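Local coordinates for protein translation elongation factor 1A (Methanosarcina mazei, PDB 3WND) that binds cysteinyl-tRNA(Cys) in its GTP-bound form and probably acts as a translation elongation factor related to SelB and EF-Tu, at residues A98-L109 / L359-G367; Q309-V320 / C334-A345. All blocks are in the same frame, centred on the assembly; numbering follows the deposited sequence.

How the interactions relate
Both interactions reach the same C-terminal antiparallel sheet; their centres are about 19 Å apart and the contacts do not touch. Interaction 1 joins domains: helix 98-109, which packs on the mixed sheet of the nucleotide-binding domain, meets the start of strand 363-369. Interaction 2 stays within the C-terminal domain, pairing neighbouring strands 309-320 and 333-340, and along the chain it is nested inside the loop closed by interaction 1. Both are partly buried. The first is carried by side chains, with a carboxylate-guanidinium grip beside an apolar patch. The second rests mainly on backbone hydrogen bonds, with a buried aliphatic face and a more exposed face where charged, polar and a few aliphatic groups mix.

Interaction 1: residues A98-L109 / L359-G367; sequences AHTGECIIALDL and LTQRFAAYG
E102 OE2 is gripped twice by R362, from the backbone N at 2.8 Å and from NE at 2.9 Å. This is the interface between the nucleotide-binding domain and the C-terminal beta domain, consistent with EF-Tu-like factors, and helix 98-109 runs almost parallel to strand 363-367 (10° between axes). The backbone N uses the anti lone pair of OE2, whereas NE arrives on the syn side. R362 NH2 reaches E102 OE1 at 2.8 Å, completing a side-on salt bridge with the two flat groups nearly coplanar. Y70 OH also bonds OE1, so four bonds converge on the buried carboxylate, and P71 O takes R362 NH2 as well, steadying the guanidinium. E102 can reach over because CG stands anti to its own N (chi1 -173°) and the chain then runs extended.

A106 CB sits over one face of the F363 ring, 3.9 Å from its centroid, in a CH-pi contact, while E102 CG lies at the ring edge. Q361 folds back: its OE1 accepts from F363 N, its NE2 donates to F363 O, and I105 CD1 rests 3.5 Å from Q361 CG. L109 forks, CD1 on F363 CB and CD2 at the edge of the Y366 ring, in its plane, 3.9 Å from Y366 CD2.

Interaction 2: residues Q309-V320 / C334-A345; sequences QSEPVRVEKILV and CVLELSGNKKLA
E337 O accepts the backbone N of E316 at 2.8 Å. A second, weak bond runs from K317 N to E337 O at 3.4 Å. Both residues thus face E337, a classic beta bulge that shifts the register by one within the antiparallel pairing of strands 309-320 and 333-340 in the C-terminal beta domain. Hydrogen-bonded pairs R314-S339 and L319-V335 lie on either side of it, each closed by two backbone bonds.

One face of this ribbon is aliphatic. V315 CG2 meets L338 CD2 at 3.8 Å, and I318 CG1 lies alongside L336 CD2 at 3.7 Å, the two side chains pointing the same way. On the other face L319 CD1 meets V335 CG1, and K317 and E337 run side by side. Their charged ends stop short of a salt bridge, and a water accepts from K317 NZ and donates to E337 OE1.

Past the corner at N341 and K342 a different link takes over. Q309, extended beyond CG, presents its amide to the backbone of A345 much as a peptide group would: OE1 accepts from A345 N at 2.9 Å and NE2 donates to A345 O at 2.8 Å, each bond lying on a lone pair in the carbonyl plane. E311 OE2 takes K342 NZ in a salt bridge from above the carboxylate plane, while E311 CG rests on L344 CD2.

Farther out, L354 touches L336 and L338, L285 also touches L338, and L302 touches V315; strand 301-306 bonds the backbones of E311 and V313 from its own side. The division is consistent with a strand pair fixed by its backbone and buried aliphatic face, its water-bridged charges adding probably modest attraction, whereas the Q309 amide appears to stand in for backbone pairing where the chains are too far apart to pair (Q309 CA to L344 CA 7.2 Å).

Interaction 1: residues A98-L109 / L359-G367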
loop_
_atom_site.group_PDB
_atom_site.type_symbol
_atom_site.label_atom_id
_atom_site.label_comp_id
_atom_site.label_asym_id
_atom_site.label_seq_id
_atom_site.Cartn_x
_atom_site.Cartn_y
_atom_site.Cartn_z
ATOM N N ALA A 98 -0.192 16.251 -13.130
ATOM C CA ALA A 98 -0.329 16.588 -11.690
ATOM C C ALA A 98 -0.430 15.317 -10.858
ATOM O O ALA A 98 0.178 15.234 -9.755
ATOM C CB ALA A 98 -1.562 17.440 -11.487
ATOM N N HIS A 99 -1.112 14.296 -11.406
ATOM C CA HIS A 99 -1.261 13.085 -10.627
ATOM C C HIS A 99 -0.059 12.201 -10.617
ATOM O O HIS A 99 0.222 11.506 -9.628
ATOM C CB HIS A 99 -2.558 12.335 -10.921
ATOM C CG HIS A 99 -3.755 13.124 -10.487
ATOM N ND1 HIS A 99 -4.756 13.384 -11.292
ATOM C CD2 HIS A 99 -4.029 13.794 -9.246
ATOM C CE1 HIS A 99 -5.736 14.101 -10.615
ATOM N NE2 HIS A 99 -5.250 14.415 -9.386
ATOM N N THR A 100 0.691 12.206 -11.721
ATOM C CA THR A 100 1.977 11.469 -11.690
ATOM C C THR A 100 2.856 12.113 -10.642
ATOM O O THR A 100 3.506 11.427 -9.845
ATOM C CB THR A 100 2.612 11.603 -13.051
ATOM O OG1 THR A 100 1.850 10.832 -13.965
ATOM C CG2 THR A 100 4.048 11.062 -12.996
ATOM N N GLY A 101 2.853 13.439 -10.579
ATOM C CA GLY A 101 3.639 14.122 -9.538
ATOM C C GLY A 101 3.153 13.763 -8.108
ATOM O O GLY A 101 3.960 13.546 -7.211
ATOM N N GLU A 102 1.850 13.761 -7.911
ATOM C CA GLU A 102 1.253 13.417 -6.595
ATOM C C GLU A 102 1.648 12.000 -6.200
ATOM O O GLU A 102 2.004 11.713 -5.023
ATOM C CB GLU A 102 -0.260 13.563 -6.674
ATOM C CG GLU A 102 -0.896 13.375 -5.279
ATOM C CD GLU A 102 -2.387 13.586 -5.372
ATOM O OE1 GLU A 102 -3.052 12.897 -6.163
ATOM O OE2 GLU A 102 -2.882 14.521 -4.684
ATOM N N CYS A 103 1.580 11.069 -7.162
ATOM C CA CYS A 103 2.030 9.652 -6.847
ATOM C C CYS A 103 3.502 9.568 -6.449
ATOM O O CYS A 103 3.864 8.820 -5.544
ATOM C CB CYS A 103 1.845 8.733 -8.097
ATOM S SG CYS A 103 0.092 8.311 -8.317
ATOM N N ILE A 104 4.386 10.278 -7.213
ATOM C CA ILE A 104 5.788 10.336 -6.844
ATOM C C ILE A 104 5.973 10.894 -5.454
ATOM O O ILE A 104 6.698 10.336 -4.662
ATOM C CB ILE A 104 6.563 11.204 -7.872
ATOM C CG1 ILE A 104 6.603 10.406 -9.195
ATOM C CG2 ILE A 104 7.990 11.561 -7.375
ATOM C CD1 ILE A 104 7.178 11.231 -10.356
ATOM N N ILE A 105 5.257 11.987 -5.112
ATOM C CA ILE A 105 5.370 12.575 -3.804
ATOM C C ILE A 105 4.872 11.586 -2.732
ATOM O O ILE A 105 5.536 11.425 -1.675
ATOM C CB ILE A 105 4.589 13.894 -3.774
ATOM C CG1 ILE A 105 5.445 14.970 -4.464
ATOM C CG2 ILE A 105 4.350 14.283 -2.312
ATOM C CD1 ILE A 105 4.639 16.181 -4.853
ATOM N N ALA A 106 3.778 10.909 -3.022
ATOM C CA ALA A 106 3.254 9.924 -2.040
ATOM C C ALA A 106 4.223 8.798 -1.791
ATOM O O ALA A 106 4.459 8.425 -0.632
ATOM C CB ALA A 106 1.923 9.336 -2.470
ATOM N N LEU A 107 4.782 8.219 -2.888
ATOM C CA LEU A 107 5.716 7.113 -2.697
ATOM C C LEU A 107 6.883 7.592 -1.866
ATOM O O LEU A 107 7.413 6.828 -1.008
ATOM C CB LEU A 107 6.205 6.666 -4.078
ATOM C CG LEU A 107 5.149 5.896 -4.924
ATOM C CD1 LEU A 107 5.630 5.789 -6.406
ATOM C CD2 LEU A 107 4.881 4.487 -4.314
ATOM N N ASP A 108 7.343 8.823 -2.136
ATOM C CA ASP A 108 8.543 9.312 -1.436
ATOM C C ASP A 108 8.253 9.631 0.028
ATOM O O ASP A 108 9.049 9.271 0.903
ATOM C CB ASP A 108 9.126 10.519 -2.226
ATOM C CG ASP A 108 10.380 11.011 -1.635
ATOM O OD1 ASP A 108 11.431 10.315 -1.663
ATOM O OD2 ASP A 108 10.330 12.193 -1.256
ATOM N N LEU A 109 7.036 10.185 0.304
ATOM C CA LEU A 109 6.685 10.389 1.716
ATOM C C LEU A 109 6.512 9.072 2.464
ATOM O O LEU A 109 6.705 9.012 3.665
ATOM C CB LEU A 109 5.371 11.145 1.786
ATOM C CG LEU A 109 5.446 12.598 1.389
ATOM C CD1 LEU A 109 3.995 13.157 1.415
ATOM C CD2 LEU A 109 6.291 13.441 2.297
ATOM N N LEU A 359 -6.513 20.228 -1.827
ATOM C CA LEU A 359 -5.442 20.761 -2.681
ATOM C C LEU A 359 -5.344 20.020 -4.005
ATOM O O LEU A 359 -6.011 19.006 -4.235
ATOM C CB LEU A 359 -4.099 20.713 -1.922
ATOM C CG LEU A 359 -4.087 21.576 -0.657
ATOM C CD1 LEU A 359 -2.782 21.443 0.137
ATOM C CD2 LEU A 359 -4.358 23.046 -1.030
ATOM N N THR A 360 -4.486 20.520 -4.898
ATOM C CA THR A 360 -4.224 19.748 -6.129
ATOM C C THR A 360 -3.305 18.560 -5.891
ATOM O O THR A 360 -3.606 17.428 -6.307
ATOM C CB THR A 360 -3.548 20.668 -7.199
ATOM O OG1 THR A 360 -4.359 21.821 -7.371
ATOM C CG2 THR A 360 -3.385 19.960 -8.540
ATOM N N GLN A 361 -2.183 18.843 -5.288
ATOM C CA GLN A 361 -1.236 17.800 -4.827
ATOM C C GLN A 361 -1.690 17.715 -3.319
ATOM O O GLN A 361 -1.471 18.614 -2.557
ATOM C CB GLN A 361 0.198 18.305 -4.996
ATOM C CG GLN A 361 1.286 17.220 -4.804
ATOM C CD GLN A 361 1.309 16.650 -3.403
ATOM O OE1 GLN A 361 0.753 15.530 -3.167
ATOM N NE2 GLN A 361 1.906 17.407 -2.456
ATOM N N ARG A 362 -2.254 16.568 -2.958
ATOM C CA ARG A 362 -2.975 16.485 -1.687
ATOM C C ARG A 362 -2.131 15.994 -0.516
ATOM O O ARG A 362 -2.585 16.005 0.602
ATOM C CB ARG A 362 -4.207 15.593 -1.850
ATOM C CG ARG A 362 -5.176 16.214 -2.819
ATOM C CD ARG A 362 -6.277 15.278 -3.314
ATOM N NE ARG A 362 -5.739 14.401 -4.363
ATOM C CZ ARG A 362 -6.466 13.509 -5.024
ATOM N NH1 ARG A 362 -7.805 13.315 -4.774
ATOM N NH2 ARG A 362 -5.849 12.769 -5.938
ATOM N N PHE A 363 -0.960 15.445 -0.776
ATOM C CA PHE A 363 -0.131 14.902 0.327
ATOM C C PHE A 363 0.683 15.980 0.964
ATOM O O PHE A 363 1.387 16.740 0.293
ATOM C CB PHE A 363 0.765 13.758 -0.152
ATOM C CG PHE A 363 -0.028 12.522 -0.477
ATOM C CD1 PHE A 363 -0.567 11.711 0.563
ATOM C CD2 PHE A 363 -0.374 12.227 -1.800
ATOM C CE1 PHE A 363 -1.393 10.578 0.198
ATOM C CE2 PHE A 363 -1.197 11.140 -2.139
ATOM C CZ PHE A 363 -1.670 10.283 -1.135
ATOM N N ALA A 364 0.542 16.060 2.285
ATOM C CA ALA A 364 1.125 17.139 3.043
ATOM C C ALA A 364 2.352 16.775 3.855
ATOM O O ALA A 364 3.220 17.617 4.056
ATOM C CB ALA A 364 0.039 17.756 3.965
ATOM N N ALA A 365 2.381 15.570 4.386
ATOM C CA ALA A 365 3.385 15.263 5.407
ATOM C C ALA A 365 3.355 13.791 5.695
ATOM O O ALA A 365 2.322 13.138 5.454
ATOM C CB ALA A 365 3.127 16.014 6.734
ATOM N N TYR A 366 4.521 13.293 6.193
ATOM C CA TYR A 366 4.451 11.994 6.927
ATOM C C TYR A 366 4.839 12.254 8.361
ATOM O O TYR A 366 5.449 13.295 8.692
ATOM C CB TYR A 366 5.384 10.937 6.312
ATOM C CG TYR A 366 6.882 11.139 6.481
ATOM C CD1 TYR A 366 7.538 10.752 7.689
ATOM C CD2 TYR A 366 7.628 11.727 5.504
ATOM C CE1 TYR A 366 8.934 10.930 7.838
ATOM C CE2 TYR A 366 9.014 11.895 5.642
ATOM C CZ TYR A 366 9.623 11.529 6.848
ATOM O OH TYR A 366 10.969 11.663 6.964
ATOM N N GLY A 367 4.474 11.313 9.231
ATOM C CA GLY A 367 4.926 11.435 10.654
ATOM C C GLY A 367 4.848 10.116 11.356
ATOM O O GLY A 367 4.302 9.141 10.825
HETATM O O HOH W 1 -0.590 17.081 -7.939
HETATM O O HOH W 2 -5.790 16.592 -7.694
#

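Interaction 2: residues Q309-V320 / C334-A345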
loop_
_atom_site.group_PDB
_atom_site.type_symbol
_atom_site.label_atom_id
_atom_site.label_comp_id
_atom_site.label_asym_id
_atom_site.label_seq_id
_atom_site.Cartn_x
_atom_site.Cartn_y
_atom_site.Cartn_z
ATOM N N GLN A 309 -6.216 2.573 7.496
ATOM C CA GLN A 309 -7.270 3.494 8.051
ATOM C C GLN A 309 -7.085 4.901 7.437
ATOM O O GLN A 309 -5.967 5.327 7.077
ATOM C CB GLN A 309 -7.154 3.525 9.559
ATOM C CG GLN A 309 -7.444 2.205 10.205
ATOM C CD GLN A 309 -6.790 2.094 11.615
ATOM O OE1 GLN A 309 -7.479 1.843 12.623
ATOM N NE2 GLN A 309 -5.457 2.225 11.675
ATOM N N SER A 310 -8.197 5.648 7.333
ATOM C CA SER A 310 -8.113 6.992 6.803
ATOM C C SER A 310 -9.242 7.810 7.359
ATOM O O SER A 310 -10.415 7.507 7.042
ATOM C CB SER A 310 -8.220 6.989 5.270
ATOM O OG SER A 310 -9.374 6.267 4.814
ATOM N N GLU A 311 -8.932 8.877 8.115
ATOM C CA GLU A 311 -10.011 9.664 8.754
ATOM C C GLU A 311 -9.619 11.126 8.795
ATOM O O GLU A 311 -8.388 11.442 8.893
ATOM C CB GLU A 311 -10.140 9.137 10.160
ATOM C CG GLU A 311 -10.597 7.641 10.240
ATOM C CD GLU A 311 -11.935 7.274 9.526
ATOM O OE1 GLU A 311 -12.756 8.163 9.215
ATOM O OE2 GLU A 311 -12.234 6.049 9.260
ATOM N N PRO A 312 -10.608 12.052 8.796
ATOM C CA PRO A 312 -10.355 13.484 9.053
ATOM C C PRO A 312 -9.803 13.775 10.474
ATOM O O PRO A 312 -10.214 13.148 11.473
ATOM C CB PRO A 312 -11.755 14.152 8.863
ATOM C CG PRO A 312 -12.749 13.103 8.989
ATOM C CD PRO A 312 -12.055 11.752 8.762
ATOM N N VAL A 313 -8.865 14.716 10.553
ATOM C CA VAL A 313 -8.308 15.155 11.836
ATOM C C VAL A 313 -8.214 16.675 11.881
ATOM O O VAL A 313 -8.235 17.358 10.820
ATOM C CB VAL A 313 -6.934 14.516 12.189
ATOM C CG1 VAL A 313 -7.083 13.025 12.335
ATOM C CG2 VAL A 313 -5.914 14.832 11.112
ATOM N N ARG A 314 -8.123 17.220 13.097
ATOM C CA ARG A 314 -7.891 18.659 13.289
ATOM C C ARG A 314 -6.550 18.912 13.909
ATOM O O ARG A 314 -6.125 18.135 14.776
ATOM C CB ARG A 314 -9.029 19.295 14.125
ATOM C CG ARG A 314 -8.834 20.770 14.329
ATOM C CD ARG A 314 -10.043 21.349 15.059
ATOM N NE ARG A 314 -11.054 21.763 14.071
ATOM C CZ ARG A 314 -11.956 20.960 13.482
ATOM N NH1 ARG A 314 -12.052 19.652 13.795
ATOM N NH2 ARG A 314 -12.795 21.478 12.584
ATOM N N VAL A 315 -5.831 19.961 13.461
ATOM C CA VAL A 315 -4.516 20.254 14.038
ATOM C C VAL A 315 -4.796 21.107 15.285
ATOM O O VAL A 315 -5.360 22.183 15.166
ATOM C CB VAL A 315 -3.687 21.123 13.101
ATOM C CG1 VAL A 315 -2.419 21.546 13.841
ATOM C CG2 VAL A 315 -3.348 20.369 11.781
ATOM N N GLU A 316 -4.440 20.582 16.474
ATOM C CA GLU A 316 -4.725 21.260 17.708
ATOM C C GLU A 316 -3.559 22.166 18.144
ATOM O O GLU A 316 -3.767 23.207 18.721
ATOM C CB GLU A 316 -5.008 20.207 18.784
ATOM C CG GLU A 316 -6.243 19.348 18.497
ATOM C CD GLU A 316 -7.563 20.067 18.737
ATOM O OE1 GLU A 316 -7.582 21.120 19.351
ATOM O OE2 GLU A 316 -8.603 19.515 18.325
ATOM N N LYS A 317 -2.312 21.712 17.847
ATOM C CA LYS A 317 -1.135 22.404 18.286
ATOM C C LYS A 317 0.012 22.007 17.408
ATOM O O LYS A 317 0.099 20.849 16.939
ATOM C CB LYS A 317 -0.793 22.119 19.804
ATOM C CG LYS A 317 0.247 23.150 20.366
ATOM C CD LYS A 317 0.895 22.770 21.713
ATOM C CE LYS A 317 -0.073 22.894 22.875
ATOM N NZ LYS A 317 0.678 22.684 24.144
ATOM N N ILE A 318 0.853 23.006 17.108
ATOM C CA ILE A 318 2.058 22.804 16.337
ATOM C C ILE A 318 3.226 23.229 17.213
ATOM O O ILE A 318 3.233 24.335 17.759
ATOM C CB ILE A 318 2.071 23.680 15.021
ATOM C CG1 ILE A 318 0.775 23.456 14.263
ATOM C CG2 ILE A 318 3.332 23.344 14.220
ATOM C CD1 ILE A 318 0.612 24.254 12.966
ATOM N N LEU A 319 4.200 22.321 17.359
ATOM C CA LEU A 319 5.445 22.615 18.060
ATOM C C LEU A 319 6.662 22.436 17.190
ATOM O O LEU A 319 6.743 21.504 16.358
ATOM C CB LEU A 319 5.576 21.755 19.321
ATOM C CG LEU A 319 4.313 21.778 20.205
ATOM C CD1 LEU A 319 3.437 20.547 20.001
ATOM C CD2 LEU A 319 4.577 21.991 21.715
ATOM N N VAL A 320 7.618 23.352 17.383
ATOM C CA VAL A 320 8.956 23.205 16.831
ATOM C C VAL A 320 9.891 23.398 18.020
ATOM O O VAL A 320 9.776 24.418 18.744
ATOM C CB VAL A 320 9.204 24.251 15.770
ATOM C CG1 VAL A 320 10.516 23.978 15.099
ATOM C CG2 VAL A 320 8.184 24.121 14.679
ATOM N N CYS A 334 8.192 19.333 12.400
ATOM C CA CYS A 334 7.408 19.843 13.504
ATOM C C CYS A 334 6.788 18.668 14.253
ATOM O O CYS A 334 6.825 17.535 13.781
ATOM C CB CYS A 334 6.317 20.776 12.987
ATOM S SG CYS A 334 5.088 19.942 11.964
ATOM N N VAL A 335 6.230 18.979 15.415
ATOM C CA VAL A 335 5.316 18.100 16.084
ATOM C C VAL A 335 3.927 18.602 15.894
ATOM O O VAL A 335 3.609 19.818 16.111
ATOM C CB VAL A 335 5.676 17.888 17.590
ATOM C CG1 VAL A 335 4.580 17.070 18.280
ATOM C CG2 VAL A 335 7.069 17.214 17.676
ATOM N N LEU A 336 3.051 17.678 15.501
ATOM C CA LEU A 336 1.666 18.009 15.401
ATOM C C LEU A 336 0.829 17.257 16.458
ATOM O O LEU A 336 0.896 16.034 16.565
ATOM C CB LEU A 336 1.091 17.735 14.023
ATOM C CG LEU A 336 1.691 18.555 12.851
ATOM C CD1 LEU A 336 0.980 18.173 11.516
ATOM C CD2 LEU A 336 1.579 20.062 13.094
ATOM N N GLU A 337 0.058 18.017 17.261
ATOM C CA GLU A 337 -0.911 17.370 18.123
ATOM C C GLU A 337 -2.191 17.402 17.298
ATOM O O GLU A 337 -2.671 18.457 16.919
ATOM C CB GLU A 337 -0.974 18.159 19.488
ATOM C CG GLU A 337 -0.116 17.394 20.510
ATOM C CD GLU A 337 0.334 18.221 21.691
ATOM O OE1 GLU A 337 -0.405 19.138 22.003
ATOM O OE2 GLU A 337 1.422 17.983 22.302
ATOM N N LEU A 338 -2.744 16.221 17.009
ATOM C CA LEU A 338 -3.915 16.112 16.161
ATOM C C LEU A 338 -5.126 15.497 16.931
ATOM O O LEU A 338 -4.916 14.633 17.716
ATOM C CB LEU A 338 -3.555 15.177 14.965
ATOM C CG LEU A 338 -2.453 15.687 14.060
ATOM C CD1 LEU A 338 -2.247 14.555 13.030
ATOM C CD2 LEU A 338 -2.852 16.980 13.327
ATOM N N SER A 339 -6.368 15.864 16.624
ATOM C CA SER A 339 -7.528 15.223 17.223
ATOM C C SER A 339 -8.480 14.726 16.144
ATOM O O SER A 339 -8.581 15.331 15.066
ATOM C CB SER A 339 -8.294 16.203 18.103
ATOM O OG SER A 339 -8.822 17.272 17.298
ATOM N N GLY A 340 -9.220 13.672 16.462
ATOM C CA GLY A 340 -10.184 13.072 15.496
ATOM C C GLY A 340 -11.337 12.408 16.255
ATOM O O GLY A 340 -11.380 12.427 17.502
ATOM N N ASN A 341 -12.303 11.873 15.531
ATOM C CA ASN A 341 -13.533 11.321 16.141
ATOM C C ASN A 341 -13.443 9.814 16.358
ATOM O O ASN A 341 -13.807 9.313 17.419
ATOM C CB ASN A 341 -14.783 11.641 15.288
ATOM C CG ASN A 341 -15.056 13.142 15.199
ATOM O OD1 ASN A 341 -14.767 13.905 16.121
ATOM N ND2 ASN A 341 -15.700 13.557 14.132
ATOM N N LYS A 342 -12.862 9.110 15.408
ATOM C CA LYS A 342 -12.932 7.684 15.407
ATOM C C LYS A 342 -11.682 7.126 16.101
ATOM O O LYS A 342 -10.629 7.731 16.037
ATOM C CB LYS A 342 -12.887 7.271 13.949
ATOM C CG LYS A 342 -13.302 5.861 13.633
ATOM C CD LYS A 342 -13.923 5.780 12.250
ATOM C CE LYS A 342 -13.701 4.390 11.644
ATOM N NZ LYS A 342 -14.114 4.418 10.210
ATOM N N LYS A 343 -11.824 5.977 16.747
ATOM C CA LYS A 343 -10.724 5.253 17.332
ATOM C C LYS A 343 -9.970 4.525 16.225
ATOM O O LYS A 343 -10.553 3.731 15.468
ATOM C CB LYS A 343 -11.270 4.204 18.385
ATOM C CG LYS A 343 -11.488 4.740 19.788
ATOM C CD LYS A 343 -11.997 3.699 20.803
ATOM C CE LYS A 343 -13.306 3.006 20.424
ATOM N NZ LYS A 343 -13.835 2.269 21.624
ATOM N N LEU A 344 -8.650 4.757 16.154
ATOM C CA LEU A 344 -7.770 4.046 15.212
ATOM C C LEU A 344 -6.766 3.220 15.973
ATOM O O LEU A 344 -6.268 3.626 17.054
ATOM C CB LEU A 344 -7.117 5.042 14.234
ATOM C CG LEU A 344 -8.014 5.925 13.355
ATOM C CD1 LEU A 344 -7.129 6.692 12.369
ATOM C CD2 LEU A 344 -9.015 5.112 12.580
ATOM N N ALA A 345 -6.336 2.118 15.322
ATOM C CA ALA A 345 -5.297 1.185 15.857
ATOM C C ALA A 345 -3.982 1.317 15.145
ATOM O O ALA A 345 -3.969 1.427 13.925
ATOM C CB ALA A 345 -5.719 -0.309 15.694
HETATM O O HOH W 3 -10.822 10.537 12.873
HETATM O O HOH W 4 -0.440 20.136 24.370
#